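Local coordinates for protein DNA polymerase III subunit beta (Pseudomonas aeruginosa, PDB 4TSZ) that encircles DNA as a sliding clamp, tethering DNA polymerases and other proteins to it and so conferring processivity on replication, at residues Val197-Lys200 with Gly201-Leu205; Thr46-Leu50 with Glu51-Val55; Arg226-Gly230 with Glu231-Thr235; Ser130-Gln133 with Ser134-Arg137. All blocks are in the same frame, centred on the assembly; numbering follows the deposited sequence.

Contact 1: Val197-Lys200 with Gly201-Leu205; sequences VPRK and GILEL
Val197 and Pro198, at the end of a strand, meet Gly201 and Ile202 where the chain turns directly into a helix: this is the strand-to-helix junction at the start of helix 199-208, with Pro198 in the N-cap position. Proline, having no N-H, gives the strand no further donor at its end, and its ring restricts phi (here -55°) where the chain turns, while Pro198 O accepts the first helical bond. Gly201 comes next. It is buried, and its lack of a side chain leaves CA bare, so that Val52 of strand 52-59 can pack directly against it. Ile202 carries most of the apolar contact. Its backbone N gives the Pro198 O an almost straight hydrogen bond of 3.0 Å (N-H...O 171°). Its side chain crosses that of Val197 at about a right angle, with CD1 lying 3.8 Å from Val197 CG1. The reach comes from CG1 of Ile202, which swings trans to the backbone N (chi1 -155°) and carries CD1 over the valine branches; CG2 meanwhile rests 3.5 Å from Arg199 O. The two beta-branched side chains give compact bulk to a spot also lined by Leu161. Leu203 binds Arg199 O through its N at 3.1 Å and runs side by side with the arginine, whose NH2 lies 3.7 Å from Leu203 CD1 and whose NH1 is held by Ala148 O. Glu204 N bonds to Lys200 O at 3.1 Å, while its carboxylate salt-bridges Arg207. Leu205 carries the helix on, its N donating to Gly201 O at 2.9 Å.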
loop_
_atom_site.group_PDB
_atom_site.type_symbol
_atom_site.label_atom_id
_atom_site.label_comp_id
_atom_site.label_asym_id
_atom_site.label_seq_id
_atom_site.Cartn_x
_atom_site.Cartn_y
_atom_site.Cartn_z
ATOM N N VAL E 197 18.063 11.853 -19.136
ATOM C CA VAL E 197 17.488 10.529 -18.929
ATOM C C VAL E 197 15.988 10.691 -18.608
ATOM O O VAL E 197 15.665 11.424 -17.664
ATOM C CB VAL E 197 18.241 9.715 -17.853
ATOM C CG1 VAL E 197 17.718 8.279 -17.777
ATOM C CG2 VAL E 197 19.746 9.720 -18.121
ATOM N N PRO E 198 15.070 10.020 -19.367
ATOM C CA PRO E 198 13.621 10.130 -19.059
ATOM C C PRO E 198 13.307 9.758 -17.619
ATOM O O PRO E 198 13.984 8.896 -17.046
ATOM C CB PRO E 198 12.958 9.156 -20.052
ATOM C CG PRO E 198 13.968 8.994 -21.168
ATOM C CD PRO E 198 15.315 9.118 -20.516
ATOM N N ARG E 199 12.314 10.442 -17.020
ATOM C CA ARG E 199 11.935 10.241 -15.618
ATOM C C ARG E 199 11.703 8.790 -15.205
ATOM O O ARG E 199 12.263 8.364 -14.195
ATOM C CB ARG E 199 10.824 11.194 -15.142
ATOM C CG ARG E 199 9.492 11.081 -15.881
ATOM C CD ARG E 199 8.360 11.800 -15.158
ATOM N NE ARG E 199 8.052 11.187 -13.864
ATOM C CZ ARG E 199 8.362 11.722 -12.689
ATOM N NH1 ARG E 199 8.964 12.904 -12.626
ATOM N NH2 ARG E 199 8.056 11.086 -11.564
ATOM N N LYS E 200 10.954 8.019 -16.015
ATOM C CA LYS E 200 10.676 6.606 -15.715
ATOM C C LYS E 200 11.967 5.772 -15.648
ATOM O O LYS E 200 12.133 4.996 -14.700
ATOM C CB LYS E 200 9.656 6.012 -16.710
ATOM C CG LYS E 200 9.057 4.679 -16.272
ATOM C CD LYS E 200 7.895 4.249 -17.181
ATOM C CE LYS E 200 7.291 2.936 -16.737
ATOM N NZ LYS E 200 6.186 2.518 -17.636
ATOM N N GLY E 201 12.859 5.981 -16.629
ATOM C CA GLY E 201 14.152 5.311 -16.735
ATOM C C GLY E 201 15.087 5.596 -15.577
ATOM O O GLY E 201 15.642 4.660 -14.990
ATOM N N ILE E 202 15.270 6.887 -15.244
ATOM C CA ILE E 202 16.160 7.290 -14.146
ATOM C C ILE E 202 15.698 6.769 -12.771
ATOM O O ILE E 202 16.536 6.350 -11.972
ATOM C CB ILE E 202 16.528 8.812 -14.172
ATOM C CG1 ILE E 202 17.855 9.091 -13.455
ATOM C CG2 ILE E 202 15.407 9.699 -13.637
ATOM C CD1 ILE E 202 19.127 8.704 -14.254
ATOM N N LEU E 203 14.375 6.755 -12.521
ATOM C CA LEU E 203 13.813 6.252 -11.272
ATOM C C LEU E 203 14.003 4.739 -11.168
ATOM O O LEU E 203 14.281 4.237 -10.080
ATOM C CB LEU E 203 12.332 6.636 -11.101
ATOM C CG LEU E 203 12.014 8.123 -10.941
ATOM C CD1 LEU E 203 10.559 8.371 -11.218
ATOM C CD2 LEU E 203 12.430 8.664 -9.572
ATOM N N GLU E 204 13.885 4.029 -12.301
ATOM C CA GLU E 204 14.107 2.588 -12.377
ATOM C C GLU E 204 15.568 2.293 -12.048
ATOM O O GLU E 204 15.825 1.449 -11.192
ATOM C CB GLU E 204 13.750 2.043 -13.777
ATOM C CG GLU E 204 13.828 0.523 -13.905
ATOM C CD GLU E 204 13.022 -0.266 -12.887
ATOM O OE1 GLU E 204 11.813 0.020 -12.731
ATOM O OE2 GLU E 204 13.611 -1.151 -12.224
ATOM N N LEU E 205 16.512 3.019 -12.709
ATOM C CA LEU E 205 17.947 2.876 -12.494
ATOM C C LEU E 205 18.330 3.049 -11.013
ATOM O O LEU E 205 19.064 2.207 -10.484
ATOM C CB LEU E 205 18.751 3.838 -13.394
ATOM C CG LEU E 205 20.282 3.811 -13.241
ATOM C CD1 LEU E 205 20.860 2.410 -13.491
ATOM C CD2 LEU E 205 20.943 4.849 -14.138
#

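Contact 2: Thr46-Leu50 with Glu51-Val55; sequences TGTDL and EVELV
Asp49 grips the start of the returning strand: its OD1 accepts from Val52 N at 2.8 Å, nearly in line with the C-O bond, and from Glu51 N at 3.0 Å, from above the carboxylate plane. Two N-H groups on one oxygen pin the carboxylate's rotation, and a short acidic side chain is well made for this. Its CG sits between the backbone N and carbonyl carbon (chi1 69°), which turns OD1 back into the bend. The Thr48 hydroxyl donates to Val52 O at 2.8 Å and accepts from Leu50 N at 3.1 Å, the latter forming an ST turn; Val52 O also receives Asp49 N, so two donors hold it. Further along, Gly47 and Leu54 form a hydrogen-bonded antiparallel pair. On the face of Thr46 and Glu53, Thr46 CG2 lies 3.7 Å from Glu53 CG, and Thr46 OG1 faces Val55 CG2. Outward, a water donates to Asp49 OD2 and, weakly, to Glu51 OE1, bridging two carboxylates that probably repel each other, and Lys200 forms a long, weak ion pair with OD2. The whole is a tight beta hairpin of strands 42-48 and 52-59, its bend held by aspartate and threonine side chains, in a sheet of the sliding-clamp fold.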
loop_
_atom_site.group_PDB
_atom_site.type_symbol
_atom_site.label_atom_id
_atom_site.label_comp_id
_atom_site.label_asym_id
_atom_site.label_seq_id
_atom_site.Cartn_x
_atom_site.Cartn_y
_atom_site.Cartn_z
ATOM N N THR E 46 15.653 -10.868 -20.873
ATOM C CA THR E 46 15.454 -9.481 -21.281
ATOM C C THR E 46 13.998 -9.030 -21.166
ATOM O O THR E 46 13.092 -9.727 -21.619
ATOM C CB THR E 46 16.046 -9.239 -22.684
ATOM O OG1 THR E 46 17.407 -9.681 -22.712
ATOM C CG2 THR E 46 15.963 -7.774 -23.119
ATOM N N GLY E 47 13.812 -7.845 -20.586
ATOM C CA GLY E 47 12.527 -7.165 -20.449
ATOM C C GLY E 47 12.656 -5.754 -20.981
ATOM O O GLY E 47 13.710 -5.133 -20.824
ATOM N N THR E 48 11.601 -5.241 -21.635
ATOM C CA THR E 48 11.579 -3.897 -22.220
ATOM C C THR E 48 10.179 -3.289 -22.264
ATOM O O THR E 48 9.181 -4.019 -22.281
ATOM C CB THR E 48 12.264 -3.881 -23.618
ATOM O OG1 THR E 48 12.503 -2.527 -23.998
ATOM C CG2 THR E 48 11.444 -4.583 -24.710
ATOM N N ASP E 49 10.115 -1.955 -22.317
ATOM C CA ASP E 49 8.880 -1.181 -22.488
ATOM C C ASP E 49 9.095 -0.231 -23.682
ATOM O O ASP E 49 8.314 0.699 -23.888
ATOM C CB ASP E 49 8.493 -0.420 -21.189
ATOM C CG ASP E 49 9.406 0.735 -20.781
ATOM O OD1 ASP E 49 10.475 0.893 -21.396
ATOM O OD2 ASP E 49 9.055 1.466 -19.828
ATOM N N LEU E 50 10.189 -0.483 -24.449
ATOM C CA LEU E 50 10.694 0.272 -25.605
ATOM C C LEU E 50 11.492 1.546 -25.238
ATOM O O LEU E 50 12.217 2.063 -26.092
ATOM C CB LEU E 50 9.626 0.551 -26.682
ATOM C CG LEU E 50 8.908 -0.664 -27.280
ATOM C CD1 LEU E 50 7.599 -0.250 -27.916
ATOM C CD2 LEU E 50 9.773 -1.374 -28.298
ATOM N N GLU E 51 11.365 2.040 -23.977
ATOM C CA GLU E 51 12.097 3.201 -23.447
ATOM C C GLU E 51 13.347 2.670 -22.751
ATOM O O GLU E 51 14.461 3.116 -23.034
ATOM C CB GLU E 51 11.210 4.033 -22.478
ATOM C CG GLU E 51 11.908 5.232 -21.826
ATOM C CD GLU E 51 11.351 5.736 -20.498
ATOM O OE1 GLU E 51 11.994 5.479 -19.454
ATOM O OE2 GLU E 51 10.303 6.426 -20.499
ATOM N N VAL E 52 13.139 1.704 -21.840
ATOM C CA VAL E 52 14.187 1.045 -21.081
ATOM C C VAL E 52 14.242 -0.436 -21.432
ATOM O O VAL E 52 13.227 -1.035 -21.783
ATOM C CB VAL E 52 14.143 1.290 -19.533
ATOM C CG1 VAL E 52 14.083 2.777 -19.196
ATOM C CG2 VAL E 52 12.999 0.535 -18.863
ATOM N N GLU E 53 15.442 -1.010 -21.345
ATOM C CA GLU E 53 15.689 -2.426 -21.555
ATOM C C GLU E 53 16.535 -2.922 -20.392
ATOM O O GLU E 53 17.563 -2.323 -20.067
ATOM C CB GLU E 53 16.394 -2.688 -22.896
ATOM C CG GLU E 53 16.583 -4.164 -23.176
ATOM C CD GLU E 53 17.520 -4.473 -24.321
ATOM O OE1 GLU E 53 17.027 -4.848 -25.410
ATOM O OE2 GLU E 53 18.750 -4.345 -24.128
ATOM N N LEU E 54 16.096 -4.003 -19.764
ATOM C CA LEU E 54 16.841 -4.598 -18.671
ATOM C C LEU E 54 17.204 -6.029 -19.026
ATOM O O LEU E 54 16.349 -6.788 -19.477
ATOM C CB LEU E 54 16.068 -4.503 -17.346
ATOM C CG LEU E 54 16.850 -4.835 -16.057
ATOM C CD1 LEU E 54 18.111 -3.983 -15.910
ATOM C CD2 LEU E 54 15.985 -4.610 -14.835
ATOM N N VAL E 55 18.488 -6.375 -18.858
ATOM C CA VAL E 55 19.034 -7.701 -19.153
ATOM C C VAL E 55 19.646 -8.303 -17.881
ATOM O O VAL E 55 20.464 -7.666 -17.232
ATOM C CB VAL E 55 20.058 -7.685 -20.335
ATOM C CG1 VAL E 55 20.619 -9.086 -20.617
ATOM C CG2 VAL E 55 19.449 -7.079 -21.602
HETATM O O HOH W 1 10.902 3.061 -18.646
#

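Contact 3: Arg226-Gly230 with Glu231-Thr235; sequences RATTG and EFTFT
Ala227 and Phe234 form a hydrogen-bonded antiparallel pair, Phe234 N reaching Ala227 O at 2.7 Å and Ala227 N reaching Phe234 O at 2.8 Å, and the pairing runs on to Thr229 N and Phe232 O at the mouth of the turn. Gly230 makes the bend: its positive phi (90°) would push a side chain against the preceding carbonyl, and glycine has none. The main side-chain contact is between Thr229 and Phe232. The threonine hydroxyl stands over one face of the ring, offset toward its rim, with Thr229 OG1 3.1 Å from Phe232 CD2. The methyl shares the same ring as a CH-pi partner, CG2 lying 4.1 Å from the centroid and 29° off the normal. Both branches can do this because OG1 is placed between the backbone N and carbonyl carbon (chi1 67°), leaving CG2 opposite the carbonyl carbon. A weak bond from Phe232 N to Thr229 OG1 adds to the hold. On the opposite strand pair, Ala227 CB lies 4.1 Å from Phe234 CD1; alanine suits a buried place where its methyl is already met by Phe234, Leu205, Val216 and Ile218. On the other face, Thr228 and Thr233 lie alongside each other, and Arg226 packs its CD 3.8 Å from Thr233 CG2, while its guanidinium is salt-bridged to Glu122. The hairpin joins strand 224-228 to strand 232-237, whose other neighbour is strand 52-59; Leu205 and Leu208 of helix 199-208 cover the phenylalanine side, and strand 215-221 pairs beyond Arg226 and Thr228.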
loop_
_atom_site.group_PDB
_atom_site.type_symbol
_atom_site.label_atom_id
_atom_site.label_comp_id
_atom_site.label_asym_id
_atom_site.label_seq_id
_atom_site.Cartn_x
_atom_site.Cartn_y
_atom_site.Cartn_z
ATOM N N ARG E 226 23.803 3.499 -20.843
ATOM C CA ARG E 226 23.928 2.105 -20.438
ATOM C C ARG E 226 24.594 2.017 -19.064
ATOM O O ARG E 226 25.589 2.694 -18.814
ATOM C CB ARG E 226 24.697 1.272 -21.483
ATOM C CG ARG E 226 24.501 -0.234 -21.305
ATOM C CD ARG E 226 25.346 -1.054 -22.257
ATOM N NE ARG E 226 26.751 -1.079 -21.847
ATOM C CZ ARG E 226 27.743 -1.560 -22.592
ATOM N NH1 ARG E 226 27.499 -2.045 -23.804
ATOM N NH2 ARG E 226 28.989 -1.538 -22.139
ATOM N N ALA E 227 24.022 1.195 -18.177
ATOM C CA ALA E 227 24.528 0.939 -16.832
ATOM C C ALA E 227 24.672 -0.569 -16.660
ATOM O O ALA E 227 23.695 -1.297 -16.834
ATOM C CB ALA E 227 23.585 1.516 -15.788
ATOM N N THR E 228 25.902 -1.039 -16.383
ATOM C CA THR E 228 26.233 -2.462 -16.235
ATOM C C THR E 228 26.776 -2.765 -14.835
ATOM O O THR E 228 27.658 -2.052 -14.370
ATOM C CB THR E 228 27.228 -2.891 -17.348
ATOM O OG1 THR E 228 26.727 -2.478 -18.620
ATOM C CG2 THR E 228 27.483 -4.391 -17.366
ATOM N N THR E 229 26.266 -3.837 -14.185
ATOM C CA THR E 229 26.713 -4.281 -12.856
ATOM C C THR E 229 27.186 -5.754 -12.824
ATOM O O THR E 229 27.475 -6.284 -11.747
ATOM C CB THR E 229 25.645 -4.049 -11.780
ATOM O OG1 THR E 229 24.537 -4.903 -12.058
ATOM C CG2 THR E 229 25.241 -2.580 -11.628
ATOM N N GLY E 230 27.255 -6.406 -13.980
ATOM C CA GLY E 230 27.700 -7.797 -14.045
ATOM C C GLY E 230 26.561 -8.783 -13.910
ATOM O O GLY E 230 26.563 -9.829 -14.569
ATOM N N GLU E 231 25.581 -8.456 -13.044
ATOM C CA GLU E 231 24.356 -9.234 -12.858
ATOM C C GLU E 231 23.252 -8.693 -13.788
ATOM O O GLU E 231 22.388 -9.460 -14.226
ATOM C CB GLU E 231 23.909 -9.272 -11.381
ATOM C CG GLU E 231 23.788 -7.915 -10.698
ATOM C CD GLU E 231 23.497 -7.956 -9.210
ATOM O OE1 GLU E 231 22.630 -7.176 -8.755
ATOM O OE2 GLU E 231 24.158 -8.741 -8.492
ATOM N N PHE E 232 23.316 -7.372 -14.111
ATOM C CA PHE E 232 22.374 -6.703 -15.005
ATOM C C PHE E 232 22.983 -5.652 -15.940
ATOM O O PHE E 232 24.000 -5.035 -15.626
ATOM C CB PHE E 232 21.147 -6.134 -14.244
ATOM C CG PHE E 232 21.316 -4.801 -13.523
ATOM C CD1 PHE E 232 21.286 -3.600 -14.227
ATOM C CD2 PHE E 232 21.431 -4.746 -12.133
ATOM C CE1 PHE E 232 21.432 -2.372 -13.564
ATOM C CE2 PHE E 232 21.582 -3.511 -11.466
ATOM C CZ PHE E 232 21.585 -2.335 -12.188
ATOM N N THR E 233 22.313 -5.438 -17.082
ATOM C CA THR E 233 22.614 -4.394 -18.053
ATOM C C THR E 233 21.327 -3.593 -18.230
ATOM O O THR E 233 20.287 -4.140 -18.625
ATOM C CB THR E 233 23.172 -4.930 -19.386
ATOM O OG1 THR E 233 24.376 -5.648 -19.138
ATOM C CG2 THR E 233 23.453 -3.813 -20.388
ATOM N N PHE E 234 21.399 -2.308 -17.898
ATOM C CA PHE E 234 20.286 -1.384 -18.026
ATOM C C PHE E 234 20.574 -0.473 -19.203
ATOM O O PHE E 234 21.651 0.110 -19.273
ATOM C CB PHE E 234 20.097 -0.575 -16.720
ATOM C CG PHE E 234 19.218 0.655 -16.823
ATOM C CD1 PHE E 234 19.744 1.878 -17.234
ATOM C CD2 PHE E 234 17.881 0.602 -16.467
ATOM C CE1 PHE E 234 18.935 3.010 -17.332
ATOM C CE2 PHE E 234 17.073 1.740 -16.548
ATOM C CZ PHE E 234 17.607 2.938 -16.981
ATOM N N THR E 235 19.612 -0.347 -20.119
ATOM C CA THR E 235 19.730 0.562 -21.254
ATOM C C THR E 235 18.483 1.421 -21.330
ATOM O O THR E 235 17.372 0.908 -21.243
ATOM C CB THR E 235 20.025 -0.165 -22.585
ATOM O OG1 THR E 235 21.042 -1.147 -22.389
ATOM C CG2 THR E 235 20.470 0.790 -23.676
#

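Contact 4: Ser130-Gln133 with Ser134-Arg137; sequences SIAQ and SKLR
Gln133 and Arg137, one helical turn apart, bring the flat groups of this junction, and these do not stack on each other. The glutamine amide is held at both its polar atoms, OE1 accepting from Glu211 N and NE2 donating to Glu215 O, which fixes its rotation in a buried place where unpaired polar atoms would be costly. The guanidinium points away from the junction, its NE in a salt bridge with Asp141 and NH1 in a weak bond to Leu209 O. What joins the two residues is backbone: Arg137 N donates to Gln133 O at 2.9 Å, and Arg137 CB rests 3.4 Å from the same oxygen. One step earlier, the peptide group of Ala132, the N-cap residue, receives Leu136 N in its carbonyl plane, at 3.3 Å from Ala132 O; a weak bond from Lys135 N reaches that oxygen as well. Apolar atoms flank these backbone bonds at ordinary van der Waals distance. Lys135 lays the aliphatic part of its extended chain beside the alanine methyl, with CG 4.0 Å from Ala132 CB, while its charged end leads away from the junction. Ile131 crosses the lysine obliquely, its CD1 4.1 Å from Lys135 CB, a reach won by an extended side chain (chi1 -164°, chi2 -179°). Its other branch approaches Leu136, CG2 lying 4.3 Å from Leu136 CB, and the two large aliphatic residues suit the buried side. Strand 125-132 here passes into helix 133-141, flanked by strand 215-221, where Ile131 and Gln133 meet Val216 and Leu136 meets Ile218.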
loop_
_atom_site.group_PDB
_atom_site.type_symbol
_atom_site.label_atom_id
_atom_site.label_comp_id
_atom_site.label_asym_id
_atom_site.label_seq_id
_atom_site.Cartn_x
_atom_site.Cartn_y
_atom_site.Cartn_z
ATOM N N SER E 130 33.542 4.117 -14.896
ATOM C CA SER E 130 33.063 3.289 -13.797
ATOM C C SER E 130 32.843 4.189 -12.577
ATOM O O SER E 130 33.582 5.156 -12.381
ATOM C CB SER E 130 34.062 2.182 -13.484
ATOM O OG SER E 130 33.395 1.082 -12.888
ATOM N N ILE E 131 31.816 3.891 -11.784
ATOM C CA ILE E 131 31.466 4.673 -10.596
ATOM C C ILE E 131 30.812 3.794 -9.522
ATOM O O ILE E 131 30.153 2.810 -9.849
ATOM C CB ILE E 131 30.595 5.930 -10.972
ATOM C CG1 ILE E 131 30.541 6.964 -9.818
ATOM C CG2 ILE E 131 29.191 5.561 -11.529
ATOM C CD1 ILE E 131 29.710 8.227 -10.053
ATOM N N ALA E 132 30.991 4.158 -8.242
ATOM C CA ALA E 132 30.350 3.480 -7.116
ATOM C C ALA E 132 28.831 3.627 -7.288
ATOM O O ALA E 132 28.360 4.723 -7.614
ATOM C CB ALA E 132 30.780 4.128 -5.809
ATOM N N GLN E 133 28.081 2.516 -7.119
ATOM C CA GLN E 133 26.621 2.487 -7.246
ATOM C C GLN E 133 25.971 3.492 -6.295
ATOM O O GLN E 133 25.034 4.194 -6.676
ATOM C CB GLN E 133 26.076 1.073 -6.988
ATOM C CG GLN E 133 26.297 0.105 -8.149
ATOM C CD GLN E 133 25.673 -1.253 -7.921
ATOM O OE1 GLN E 133 24.537 -1.377 -7.466
ATOM N NE2 GLN E 133 26.393 -2.307 -8.272
ATOM N N SER E 134 26.520 3.576 -5.078
ATOM C CA SER E 134 26.127 4.454 -3.979
ATOM C C SER E 134 26.197 5.943 -4.376
ATOM O O SER E 134 25.305 6.710 -4.002
ATOM C CB SER E 134 27.046 4.186 -2.781
ATOM O OG SER E 134 26.893 5.112 -1.718
ATOM N N LYS E 135 27.276 6.348 -5.092
ATOM C CA LYS E 135 27.496 7.728 -5.538
ATOM C C LYS E 135 26.494 8.114 -6.621
ATOM O O LYS E 135 25.940 9.217 -6.574
ATOM C CB LYS E 135 28.932 7.938 -6.040
ATOM C CG LYS E 135 29.981 7.927 -4.947
ATOM C CD LYS E 135 31.364 8.177 -5.520
ATOM C CE LYS E 135 32.434 8.101 -4.461
ATOM N NZ LYS E 135 33.758 8.493 -5.001
ATOM N N LEU E 136 26.241 7.203 -7.584
ATOM C CA LEU E 136 25.268 7.460 -8.643
ATOM C C LEU E 136 23.844 7.518 -8.088
ATOM O O LEU E 136 23.091 8.414 -8.469
ATOM C CB LEU E 136 25.383 6.440 -9.789
ATOM C CG LEU E 136 24.432 6.626 -10.983
ATOM C CD1 LEU E 136 24.565 8.018 -11.613
ATOM C CD2 LEU E 136 24.652 5.550 -12.015
ATOM N N ARG E 137 23.487 6.580 -7.181
ATOM C CA ARG E 137 22.176 6.544 -6.542
ATOM C C ARG E 137 21.905 7.846 -5.764
ATOM O O ARG E 137 20.791 8.366 -5.849
ATOM C CB ARG E 137 22.008 5.312 -5.629
ATOM C CG ARG E 137 20.537 4.982 -5.425
ATOM C CD ARG E 137 20.246 4.038 -4.288
ATOM N NE ARG E 137 18.804 4.008 -4.044
ATOM C CZ ARG E 137 18.083 2.901 -3.907
ATOM N NH1 ARG E 137 18.665 1.708 -3.972
ATOM N NH2 ARG E 137 16.775 2.978 -3.697
#

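From the N terminus, contact 2 comes first and closes the hairpin of strands 42-48 and 52-59. Contact 4 follows, turning strand 125-132 into helix 133-141; contact 1 does the same at helix 199-208; and contact 3 closes the hairpin of strands 224-228 and 232-237. They follow in series, and none nests in or crosses another. Contacts 2 and 3 join at neighbouring strands of one sheet, where Glu53 N is 2.7 Å from Thr235 O, so the N-terminal and central domains share it. Contact 1 packs against both hairpins, through Gly201 on Val52 and Leu205 on Ala227, whereas contact 4 touches contact 3 through Gln133 and Thr229.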